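Long-range contacts in fucose-specific lectin (Aleuria aurantia, PDB 6GKE), which binds L-fucose, preferring alpha-1,6-linked core fucose on glycoproteins, through five sites set between the blades of a six-bladed beta-propeller: residues Thr222-Val227 and Ala239-Trp245; Lys188-His192 and Gly202-Ala206; Gly167-Ile173 and Ile214-Ser218; Ile274-Val278 and Gln289-Ile293. The protein carries 1 engineered substitution. All coordinates share one frame; numbering follows the deposited sequence.

Contact 1. Residues Thr222-Val227 and Ala239-Trp245; sequences TPQIRV and AAYGGSW. Engineered in segment 222-227: Gln224 (natural residue Asn). With FUC (alpha-L-fucopyranose), chain F; FUC (alpha-L-fucopyranose), chain G.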
# COMPACT_ATOMS: atom_id res chain seq x y z
N THR A 222 -1.76 21.14 -34.75
CA THR A 222 -3.16 21.51 -34.57
C THR A 222 -3.36 22.41 -33.35
O THR A 222 -4.05 23.42 -33.47
CB THR A 222 -4.06 20.27 -34.57
OG1 THR A 222 -4.01 19.71 -35.88
CG2 THR A 222 -5.50 20.58 -34.22
N PRO A 223 -2.82 22.08 -32.17
CA PRO A 223 -2.12 20.86 -31.80
C PRO A 223 -3.08 19.77 -31.32
O PRO A 223 -4.26 20.04 -31.06
CB PRO A 223 -1.23 21.33 -30.64
CG PRO A 223 -2.10 22.34 -29.93
CD PRO A 223 -2.91 22.99 -31.03
N GLN A 224 -2.56 18.55 -31.21
CA GLN A 224 -3.25 17.46 -30.55
C GLN A 224 -3.03 17.60 -29.04
O GLN A 224 -1.92 17.83 -28.58
CB GLN A 224 -2.71 16.11 -31.02
CG GLN A 224 -2.91 15.85 -32.50
CD GLN A 224 -4.36 15.68 -32.90
OE1 GLN A 224 -5.15 15.05 -32.19
NE2 GLN A 224 -4.72 16.23 -34.05
N ILE A 225 -4.12 17.44 -28.27
CA ILE A 225 -4.05 17.42 -26.81
C ILE A 225 -4.75 16.15 -26.35
O ILE A 225 -5.79 15.79 -26.90
CB ILE A 225 -4.68 18.66 -26.15
CG1 ILE A 225 -4.24 19.96 -26.83
CG2 ILE A 225 -4.39 18.67 -24.66
CD1 ILE A 225 -5.02 21.18 -26.38
N ARG A 226 -4.19 15.49 -25.33
CA ARG A 226 -4.88 14.40 -24.67
C ARG A 226 -4.86 14.66 -23.16
O ARG A 226 -3.80 14.96 -22.60
CB ARG A 226 -4.24 13.04 -24.96
CG ARG A 226 -4.13 12.70 -26.44
CD ARG A 226 -5.48 12.49 -27.12
NE ARG A 226 -5.34 12.08 -28.52
CZ ARG A 226 -5.30 12.92 -29.55
NH1 ARG A 226 -5.45 14.22 -29.39
NH2 ARG A 226 -5.11 12.43 -30.77
N VAL A 227 -6.03 14.57 -22.54
CA VAL A 227 -6.19 14.74 -21.10
C VAL A 227 -6.65 13.39 -20.55
O VAL A 227 -7.63 12.82 -21.04
CB VAL A 227 -7.18 15.86 -20.77
CG1 VAL A 227 -7.32 16.06 -19.27
CG2 VAL A 227 -6.79 17.17 -21.44
N ALA A 239 -9.79 12.39 -22.81
CA ALA A 239 -10.42 13.37 -23.68
C ALA A 239 -9.38 13.78 -24.73
O ALA A 239 -8.23 14.03 -24.38
CB ALA A 239 -10.89 14.57 -22.90
N ALA A 240 -9.81 13.88 -25.99
CA ALA A 240 -8.91 14.18 -27.09
C ALA A 240 -9.35 15.45 -27.82
O ALA A 240 -10.51 15.58 -28.20
CB ALA A 240 -8.85 13.03 -28.06
N TYR A 241 -8.38 16.34 -28.04
CA TYR A 241 -8.56 17.53 -28.84
C TYR A 241 -7.76 17.39 -30.14
O TYR A 241 -6.55 17.14 -30.10
CB TYR A 241 -8.06 18.77 -28.10
CG TYR A 241 -8.20 20.07 -28.86
CD1 TYR A 241 -9.36 20.82 -28.78
CD2 TYR A 241 -7.15 20.56 -29.63
CE1 TYR A 241 -9.48 22.02 -29.45
CE2 TYR A 241 -7.27 21.76 -30.31
CZ TYR A 241 -8.43 22.49 -30.22
OH TYR A 241 -8.54 23.68 -30.87
N GLY A 242 -8.44 17.59 -31.26
CA GLY A 242 -7.82 17.64 -32.58
C GLY A 242 -8.34 18.79 -33.41
O GLY A 242 -8.40 18.71 -34.63
N GLY A 243 -8.70 19.89 -32.73
CA GLY A 243 -9.38 21.04 -33.32
C GLY A 243 -10.69 21.32 -32.59
O GLY A 243 -11.15 22.45 -32.53
N SER A 244 -11.29 20.23 -32.11
CA SER A 244 -12.40 20.25 -31.17
C SER A 244 -12.20 19.11 -30.18
O SER A 244 -11.39 18.22 -30.42
CB SER A 244 -13.73 20.15 -31.88
OG SER A 244 -13.87 18.87 -32.48
N TRP A 245 -12.92 19.17 -29.05
CA TRP A 245 -12.87 18.12 -28.05
C TRP A 245 -13.89 17.03 -28.39
O TRP A 245 -15.02 17.34 -28.77
CB TRP A 245 -13.14 18.67 -26.66
CG TRP A 245 -12.03 19.53 -26.16
CD1 TRP A 245 -11.96 20.90 -26.19
CD2 TRP A 245 -10.79 19.09 -25.58
NE1 TRP A 245 -10.78 21.33 -25.67
CE2 TRP A 245 -10.04 20.25 -25.28
CE3 TRP A 245 -10.25 17.84 -25.26
CZ2 TRP A 245 -8.79 20.18 -24.68
CZ3 TRP A 245 -9.01 17.78 -24.67
CH2 TRP A 245 -8.29 18.93 -24.38
C1 FUC F . -8.54 27.12 -26.67
C2 FUC F . -9.26 26.30 -25.62
C3 FUC F . -9.48 24.87 -26.13
C4 FUC F . -8.14 24.26 -26.54
C5 FUC F . -7.52 25.14 -27.62
C6 FUC F . -6.17 24.63 -28.09
O1 FUC F . -9.43 27.32 -27.75
O2 FUC F . -10.51 26.93 -25.29
O3 FUC F . -10.18 24.09 -25.16
O4 FUC F . -7.23 24.23 -25.44
O5 FUC F . -7.34 26.47 -27.10
C1 FUC G . -6.64 9.15 -31.08
C2 FUC G . -7.32 8.75 -29.78
C3 FUC G . -6.49 7.68 -29.06
C4 FUC G . -5.04 8.16 -28.88
C5 FUC G . -4.49 8.53 -30.25
C6 FUC G . -3.05 9.05 -30.22
O1 FUC G . -6.67 8.05 -31.99
O2 FUC G . -8.63 8.25 -30.08
O3 FUC G . -7.12 7.35 -27.82
O4 FUC G . -4.96 9.33 -28.05
O5 FUC G . -5.29 9.55 -30.84
O HOH W 1 -6.38 24.66 -32.13
O HOH W 2 -7.05 16.52 -35.81
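The Tyr241 ring has the backbone N of Gly243 over one face, C4 of the chain F fucose over the opposite face near the rim, and Pro223 O in plane at its edge, 3.3 Å from CD2. The Trp245 indole has Tyr241 CB on one face and presents its edge to the same sugar, NE1 donating almost straight to O3 (2.9 Å, 170°). Tyr241 ends the second strand of an antiparallel beta hairpin, strands 224-230 and 236-241, in a blade of the six-bladed propeller, and Trp245 lies in the loop just beyond it. Ile225 and Val227 lie on the same sheet face as Tyr241, and their CG2 methyls both reach CH2 of Trp245, so branched aliphatic residues back the aromatic wall of the pocket. Backbone bonds join Ile225 to Tyr241 and Val227 to Ala239.

The Arg226 guanidinium serves the next site. Ala240 CB covers one of its faces, a methyl small enough for the flat group to pass over it. A chain bent at chi2 (-66°) turns the edge toward the chain G fucose: NE donates to O4 (2.8 Å) and NH2 to O5 (2.9 Å). On the side away from the sugar, NH1 donates to Ile225 O from above that carbonyl plane, which restrains the group. Finally, the engineered Gln224 places OE1 in the guanidinium plane, 2.9 Å from Arg226 NH1 and 3.0 Å from NH2, so one oxygen takes both nitrogens.

Contact 2. Residues Lys188-His192 and Gly202-Ala206; sequences KIREH and GGFSA. With FUC (alpha-L-fucopyranose), chain F.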
# COMPACT_ATOMS: atom_id res chain seq x y z
N LYS A 188 -16.14 18.98 -12.08
CA LYS A 188 -15.80 19.02 -13.48
C LYS A 188 -14.31 19.28 -13.64
O LYS A 188 -13.74 20.15 -12.97
CB LYS A 188 -16.56 20.14 -14.19
CG LYS A 188 -18.06 19.94 -14.27
CD LYS A 188 -18.53 19.30 -15.55
CE LYS A 188 -20.04 19.29 -15.69
NZ LYS A 188 -20.71 18.83 -14.45
N ILE A 189 -13.69 18.55 -14.56
CA ILE A 189 -12.37 18.90 -15.08
C ILE A 189 -12.54 20.19 -15.88
O ILE A 189 -13.44 20.26 -16.72
CB ILE A 189 -11.75 17.80 -15.97
CG1 ILE A 189 -11.96 16.38 -15.44
CG2 ILE A 189 -10.27 18.09 -16.19
CD1 ILE A 189 -11.28 16.13 -14.13
N ARG A 190 -11.70 21.18 -15.60
CA ARG A 190 -11.70 22.46 -16.29
C ARG A 190 -10.30 22.73 -16.82
O ARG A 190 -9.35 22.02 -16.51
CB ARG A 190 -12.14 23.57 -15.33
CG ARG A 190 -13.52 23.40 -14.74
CD ARG A 190 -14.63 23.69 -15.73
NE ARG A 190 -15.92 23.68 -15.07
CZ ARG A 190 -17.08 23.92 -15.68
NH1 ARG A 190 -17.11 24.24 -16.97
NH2 ARG A 190 -18.20 23.83 -14.99
N GLU A 191 -10.19 23.80 -17.62
CA GLU A 191 -9.00 24.11 -18.39
C GLU A 191 -8.70 25.60 -18.23
O GLU A 191 -9.59 26.43 -18.38
CB GLU A 191 -9.27 23.77 -19.85
CG GLU A 191 -8.12 24.06 -20.81
CD GLU A 191 -8.53 23.87 -22.26
OE1 GLU A 191 -9.59 24.40 -22.64
OE2 GLU A 191 -7.78 23.21 -23.02
N HIS A 192 -7.42 25.92 -17.98
CA HIS A 192 -6.95 27.31 -17.97
C HIS A 192 -5.85 27.43 -19.03
O HIS A 192 -5.05 26.51 -19.18
CB HIS A 192 -6.48 27.72 -16.56
CG HIS A 192 -6.92 29.10 -16.18
ND1 HIS A 192 -8.25 29.43 -16.10
CD2 HIS A 192 -6.22 30.20 -15.84
CE1 HIS A 192 -8.35 30.70 -15.73
NE2 HIS A 192 -7.12 31.19 -15.58
N GLY A 202 -10.51 28.09 -20.49
CA GLY A 202 -10.62 27.30 -21.70
C GLY A 202 -12.01 26.71 -21.88
O GLY A 202 -12.84 26.66 -20.96
N GLY A 203 -12.25 26.21 -23.10
CA GLY A 203 -13.54 25.65 -23.46
C GLY A 203 -13.75 24.21 -23.00
O GLY A 203 -14.88 23.74 -22.99
N PHE A 204 -12.68 23.50 -22.61
CA PHE A 204 -12.80 22.10 -22.23
C PHE A 204 -13.45 21.96 -20.85
O PHE A 204 -13.05 22.61 -19.91
CB PHE A 204 -11.44 21.42 -22.17
CG PHE A 204 -11.53 20.00 -21.67
CD1 PHE A 204 -12.14 19.03 -22.45
CD2 PHE A 204 -11.08 19.64 -20.41
CE1 PHE A 204 -12.27 17.73 -21.99
CE2 PHE A 204 -11.20 18.34 -19.95
CZ PHE A 204 -11.79 17.39 -20.75
N SER A 205 -14.40 21.03 -20.73
CA SER A 205 -14.84 20.58 -19.42
C SER A 205 -15.38 19.15 -19.53
O SER A 205 -15.87 18.73 -20.57
CB SER A 205 -15.86 21.51 -18.79
OG SER A 205 -17.10 21.46 -19.48
N ALA A 206 -15.29 18.41 -18.42
CA ALA A 206 -15.79 17.05 -18.37
C ALA A 206 -16.08 16.65 -16.93
O ALA A 206 -15.25 16.83 -16.05
CB ALA A 206 -14.78 16.09 -18.96
C1 FUC F . -8.54 27.12 -26.67
C2 FUC F . -9.26 26.30 -25.62
C3 FUC F . -9.48 24.87 -26.13
C4 FUC F . -8.14 24.26 -26.54
C5 FUC F . -7.52 25.14 -27.62
C6 FUC F . -6.17 24.63 -28.09
O1 FUC F . -9.43 27.32 -27.75
O2 FUC F . -10.51 26.93 -25.29
O3 FUC F . -10.18 24.09 -25.16
O4 FUC F . -7.23 24.23 -25.44
O5 FUC F . -7.34 26.47 -27.10
O HOH W 3 -12.66 24.99 -18.77
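Backbone bonds pair Ile189 with Ala206 in both directions, Ile189 N to Ala206 O (2.8 Å) and Ala206 N to Ile189 O, while Gly202 N donates to Glu191 O farther along. Between these points the antiparallel pairing is interrupted, and a water bridges the interval, accepting from Glu191 N and lying close to the carbonyl oxygens of Gly202 and Phe204.

The polar side-chain contacts centre on Glu191, whose extended chain, with CG anti to the backbone N (179°), carries the carboxylate to the chain F fucose. There OE1 accepts from O3 of the sugar (2.6 Å) and OE2 from O4 (2.7 Å), so a two-oxygen acid matches two neighbouring hydroxyls. OE1 is also met by Phe204 N at 3.2 Å, from above the carboxylate plane, and OE2 has Tyr181 OH as a further partner; both would limit rotation of the group. Gly203 N adds a bond to O2 of the sugar (2.9 Å). Glycine suits position 202 because a beta carbon there would collide with Glu191 OE1.

Apolar contact is made by Ile189 and Phe204, which lie side by side and point the same way, the isoleucine CG2 at the ring edge, 3.9 Å from CE2. At the margin, Ser205 CB rests against NH1 of Arg190, whose NH2 forms a salt bridge with Asp186.

The hairpin forms the outer part of its blade: strand 188-194 runs between strands 177-183 and 199-207, and Phe204 packs on Trp229 of strand 224-230 and on Trp245 in the next blade.

Contact 3. Residues Gly167-Ile173 and Ile214-Ser218; sequences GIGATAI and IAAIS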
# COMPACT_ATOMS: atom_id res chain seq x y z
N GLY A 167 -6.10 16.79 -8.69
CA GLY A 167 -5.18 16.48 -9.75
C GLY A 167 -4.89 17.72 -10.58
O GLY A 167 -5.73 18.62 -10.68
N ILE A 168 -3.69 17.76 -11.18
CA ILE A 168 -3.29 18.86 -12.06
C ILE A 168 -2.55 18.24 -13.25
O ILE A 168 -1.60 17.50 -13.05
CB ILE A 168 -2.38 19.90 -11.36
CG1 ILE A 168 -2.93 20.35 -10.01
CG2 ILE A 168 -2.15 21.08 -12.30
CD1 ILE A 168 -1.95 21.18 -9.20
N GLY A 169 -3.01 18.56 -14.46
CA GLY A 169 -2.30 18.25 -15.68
C GLY A 169 -1.77 19.53 -16.30
O GLY A 169 -2.44 20.56 -16.23
N ALA A 170 -0.57 19.49 -16.87
CA ALA A 170 0.04 20.70 -17.43
C ALA A 170 0.80 20.34 -18.70
O ALA A 170 1.66 19.47 -18.68
CB ALA A 170 0.96 21.35 -16.42
N THR A 171 0.51 21.04 -19.80
CA THR A 171 1.21 20.76 -21.04
C THR A 171 1.44 22.06 -21.82
O THR A 171 0.58 22.95 -21.84
CB THR A 171 0.46 19.68 -21.84
OG1 THR A 171 1.24 19.31 -22.98
CG2 THR A 171 -0.91 20.11 -22.29
N ALA A 172 2.61 22.15 -22.45
CA ALA A 172 2.93 23.23 -23.38
C ALA A 172 2.53 22.76 -24.78
O ALA A 172 3.21 21.93 -25.38
CB ALA A 172 4.39 23.59 -23.32
N ILE A 173 1.41 23.28 -25.28
CA ILE A 173 0.83 22.82 -26.55
C ILE A 173 1.54 23.46 -27.75
O ILE A 173 1.31 23.05 -28.88
CB ILE A 173 -0.69 23.06 -26.59
CG1 ILE A 173 -1.05 24.55 -26.66
CG2 ILE A 173 -1.37 22.36 -25.42
CD1 ILE A 173 -2.50 24.80 -27.02
N ILE A 214 -5.02 13.31 -12.59
CA ILE A 214 -5.10 13.93 -13.92
C ILE A 214 -3.70 14.02 -14.53
O ILE A 214 -2.74 14.33 -13.84
CB ILE A 214 -5.75 15.32 -13.83
CG1 ILE A 214 -7.17 15.22 -13.26
CG2 ILE A 214 -5.73 16.06 -15.16
CD1 ILE A 214 -7.80 16.55 -12.90
N ALA A 215 -3.61 13.80 -15.84
CA ALA A 215 -2.38 14.03 -16.59
C ALA A 215 -2.76 14.60 -17.95
O ALA A 215 -3.88 14.41 -18.42
CB ALA A 215 -1.58 12.75 -16.72
N ALA A 216 -1.83 15.32 -18.58
CA ALA A 216 -2.11 15.88 -19.90
C ALA A 216 -0.82 15.89 -20.73
O ALA A 216 0.25 16.15 -20.20
CB ALA A 216 -2.67 17.27 -19.80
N ILE A 217 -0.99 15.63 -22.03
CA ILE A 217 0.10 15.67 -23.01
C ILE A 217 -0.40 16.41 -24.25
O ILE A 217 -1.60 16.59 -24.46
CB ILE A 217 0.58 14.25 -23.37
CG1 ILE A 217 -0.56 13.44 -24.00
CG2 ILE A 217 1.18 13.56 -22.16
CD1 ILE A 217 -0.16 12.15 -24.66
N SER A 218 0.54 16.79 -25.11
CA SER A 218 0.19 17.44 -26.36
C SER A 218 1.35 17.29 -27.34
O SER A 218 2.49 17.06 -26.93
CB SER A 218 -0.15 18.89 -26.15
OG SER A 218 0.97 19.63 -25.70
O HOH W 4 -2.63 15.13 -11.25
O HOH W 5 3.63 19.78 -26.73
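Strands 168-173 and 214-218 run nearly parallel, 10° apart with axes 4.9 Å from each other, yet no backbone hydrogen bond joins them, because they are the first strands of two successive blades in the beta-propeller, facing each other rather than pairing edge to edge. Each bonds instead within its own sheet, Gly169 to Tyr181 and Ala215 to Tyr228.

Close packing near the propeller centre favours small residues. Gly169 and Ala215 bring their CA atoms to 4.3 Å, and a beta carbon on Gly169 would press against Ala216 CB and Ile214 CG2. Gly167 is still more confined, since a beta carbon there would run into Ile214 N. Ile214 fills the surrounding ground with its two branches: CG2 lies 3.8 Å from Gly169 N, and CD1 reaches Gly167 O at 3.7 Å. Ala216 points across with a single methyl, 4.2 Å from CG2 of Thr171. At the Gly167 end a water accepts from Ile168 N and also binds Ile214 O.

At the other end apolar and polar contacts mix: Ile173 lays CG2 against Ser218 CB (3.7 Å), while its longer branch leads away into the chain F fucose pocket. A serine is short enough to sit beside this methyl and still turn its hydroxyl to a partner. The torsion of Thr171 (-174°) sets OG1 opposite its backbone N and aims it across the gap. A second water donates to Ala172 O and also bonds Ser218 OG, and that same OG forms a hydrogen bond with Thr171 OG1 at 2.8 Å.

Contact 4. Residues Ile274-Val278 and Gln289-Ile293; sequences IDISV and QWQWI. With FUC (alpha-L-fucopyranose), chain G.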
# COMPACT_ATOMS: atom_id res chain seq x y z
N ILE A 274 2.97 9.40 -32.82
CA ILE A 274 3.02 9.71 -31.40
C ILE A 274 3.17 8.40 -30.62
O ILE A 274 2.57 7.39 -30.96
CB ILE A 274 1.77 10.49 -30.94
CG1 ILE A 274 1.91 11.07 -29.53
CG2 ILE A 274 0.51 9.64 -31.06
CD1 ILE A 274 3.01 12.10 -29.37
N ASP A 275 3.99 8.46 -29.56
CA ASP A 275 4.12 7.39 -28.58
C ASP A 275 3.60 7.93 -27.25
O ASP A 275 3.95 9.04 -26.86
CB ASP A 275 5.58 6.96 -28.45
CG ASP A 275 6.18 6.50 -29.77
OD1 ASP A 275 5.62 5.57 -30.37
OD2 ASP A 275 7.19 7.09 -30.19
N ILE A 276 2.74 7.15 -26.57
CA ILE A 276 2.12 7.56 -25.31
C ILE A 276 2.20 6.41 -24.31
O ILE A 276 1.83 5.28 -24.64
CB ILE A 276 0.65 7.99 -25.49
CG1 ILE A 276 0.47 9.03 -26.59
CG2 ILE A 276 0.08 8.47 -24.16
CD1 ILE A 276 -0.97 9.25 -27.00
N SER A 277 2.63 6.73 -23.09
CA SER A 277 2.52 5.83 -21.94
C SER A 277 1.67 6.49 -20.86
O SER A 277 1.88 7.67 -20.57
CB SER A 277 3.88 5.50 -21.37
OG SER A 277 4.69 4.83 -22.32
N VAL A 278 0.76 5.73 -20.25
CA VAL A 278 0.03 6.20 -19.07
C VAL A 278 0.24 5.17 -17.97
O VAL A 278 -0.26 4.04 -18.05
CB VAL A 278 -1.46 6.45 -19.34
CG1 VAL A 278 -2.13 7.03 -18.10
CG2 VAL A 278 -1.69 7.35 -20.54
N GLN A 289 1.63 0.15 -17.09
CA GLN A 289 1.28 1.23 -17.98
C GLN A 289 0.37 0.77 -19.11
O GLN A 289 0.46 -0.37 -19.58
CB GLN A 289 2.51 1.84 -18.63
CG GLN A 289 3.18 0.90 -19.60
CD GLN A 289 4.09 1.65 -20.53
OE1 GLN A 289 5.31 1.59 -20.41
NE2 GLN A 289 3.50 2.40 -21.45
N TRP A 290 -0.49 1.70 -19.53
CA TRP A 290 -1.15 1.66 -20.79
C TRP A 290 -0.19 2.21 -21.85
O TRP A 290 0.57 3.14 -21.58
CB TRP A 290 -2.42 2.50 -20.75
CG TRP A 290 -3.48 1.90 -19.89
CD1 TRP A 290 -3.75 2.19 -18.58
CD2 TRP A 290 -4.38 0.85 -20.26
NE1 TRP A 290 -4.78 1.41 -18.13
CE2 TRP A 290 -5.19 0.58 -19.14
CE3 TRP A 290 -4.61 0.14 -21.45
CZ2 TRP A 290 -6.19 -0.39 -19.16
CZ3 TRP A 290 -5.60 -0.81 -21.47
CH2 TRP A 290 -6.38 -1.07 -20.34
N GLN A 291 -0.27 1.65 -23.06
CA GLN A 291 0.53 2.10 -24.18
C GLN A 291 -0.38 2.25 -25.40
O GLN A 291 -1.26 1.41 -25.62
CB GLN A 291 1.66 1.12 -24.48
CG GLN A 291 1.16 -0.27 -24.87
CD GLN A 291 2.21 -1.35 -24.81
OE1 GLN A 291 3.39 -1.10 -24.55
NE2 GLN A 291 1.78 -2.57 -25.06
N TRP A 292 -0.14 3.31 -26.17
CA TRP A 292 -0.79 3.55 -27.44
C TRP A 292 0.18 3.22 -28.58
O TRP A 292 1.26 3.79 -28.62
CB TRP A 292 -1.22 5.01 -27.59
CG TRP A 292 -1.58 5.29 -29.01
CD1 TRP A 292 -0.77 5.75 -30.00
CD2 TRP A 292 -2.84 4.98 -29.62
NE1 TRP A 292 -1.46 5.80 -31.19
CE2 TRP A 292 -2.73 5.33 -30.98
CE3 TRP A 292 -4.05 4.46 -29.14
CZ2 TRP A 292 -3.80 5.19 -31.86
CZ3 TRP A 292 -5.10 4.32 -30.01
CH2 TRP A 292 -4.98 4.68 -31.36
N ILE A 293 -0.23 2.35 -29.50
CA ILE A 293 0.60 2.02 -30.64
C ILE A 293 -0.23 2.23 -31.91
O ILE A 293 -1.35 1.71 -32.02
CB ILE A 293 1.17 0.59 -30.50
CG1 ILE A 293 2.20 0.52 -29.37
CG2 ILE A 293 1.76 0.10 -31.81
CD1 ILE A 293 2.18 -0.78 -28.59
C1 FUC G . -6.64 9.15 -31.08
C2 FUC G . -7.32 8.75 -29.78
C3 FUC G . -6.49 7.68 -29.06
C4 FUC G . -5.04 8.16 -28.88
C5 FUC G . -4.49 8.53 -30.25
C6 FUC G . -3.05 9.05 -30.22
O1 FUC G . -6.67 8.05 -31.99
O2 FUC G . -8.63 8.25 -30.08
O3 FUC G . -7.12 7.35 -27.82
O4 FUC G . -4.96 9.33 -28.05
O5 FUC G . -5.29 9.55 -30.84
O HOH W 6 2.59 4.66 -30.95
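Trp292 packs its CB against CB of Ile276, 4.1 Å away, in the antiparallel hairpin of strands 275-282 and 286-293. From there chi1 of 167° swings CG opposite the backbone N and lays the indole under the chain G fucose. CD1 comes next, 3.8 Å from Ile274 O, which lies at the ring edge in plane. Farther round, NE1 meets the sugar methyl C6 (3.7 Å), and CE2 lies under C5, which stands 3.7 Å above the plane over the ring centre. On the six-membered ring CE3 faces C4, CZ3 faces C3 (3.8 Å), and CH2 at the far end is nearest O1. This is the CH-pi platform by which lectins commonly hold a sugar's apolar face; a broad tryptophan suits it because one flat surface spans several ring carbons and the methyl.

Ile274 CG2 and Ile276 CD1 add apolar contacts to C6. Behind them Val278 and Trp290 exchange two backbone bonds, Val278 N to Trp290 O (2.9 Å) and Trp290 N to Val278 O. Trp290 O accepts from Gln289 NE2 as well, which arrives from the opposite face of the carbonyl plane to Val278 N. On the other sheet face the hydroxyl of Ser277 is bonded to Gln23. A water lies between Ile274 O and Trp292 O.

Strand 267-271 flanks the hairpin on one side and strand 297-300 on the other; from the latter Trp298 meets the Trp292 ring edge-to-face, while Ile276 also packs on Ile217 and Tyr228 of the preceding blade.

Overall arrangement
Following the chain, residues 167-173 come first, but contact 3 closes only at 214-218, after a long loop holding the rest of one propeller blade. Within that loop contact 2 opens at 188-192 and closes at 202-206. Contact 1 then ties 222-227 to 239-245 in the next blade, and contact 4 joins 274-278 to 289-293 in the following one; none of the four cross. Contact 3 joins first strands of two blades near the centre, whereas the others are hairpins. Contacts 1 and 2 meet at the chain F fucose, contacts 1 and 4 at the chain G fucose, and Ile189 of contact 2 packs on Ile214 of contact 3.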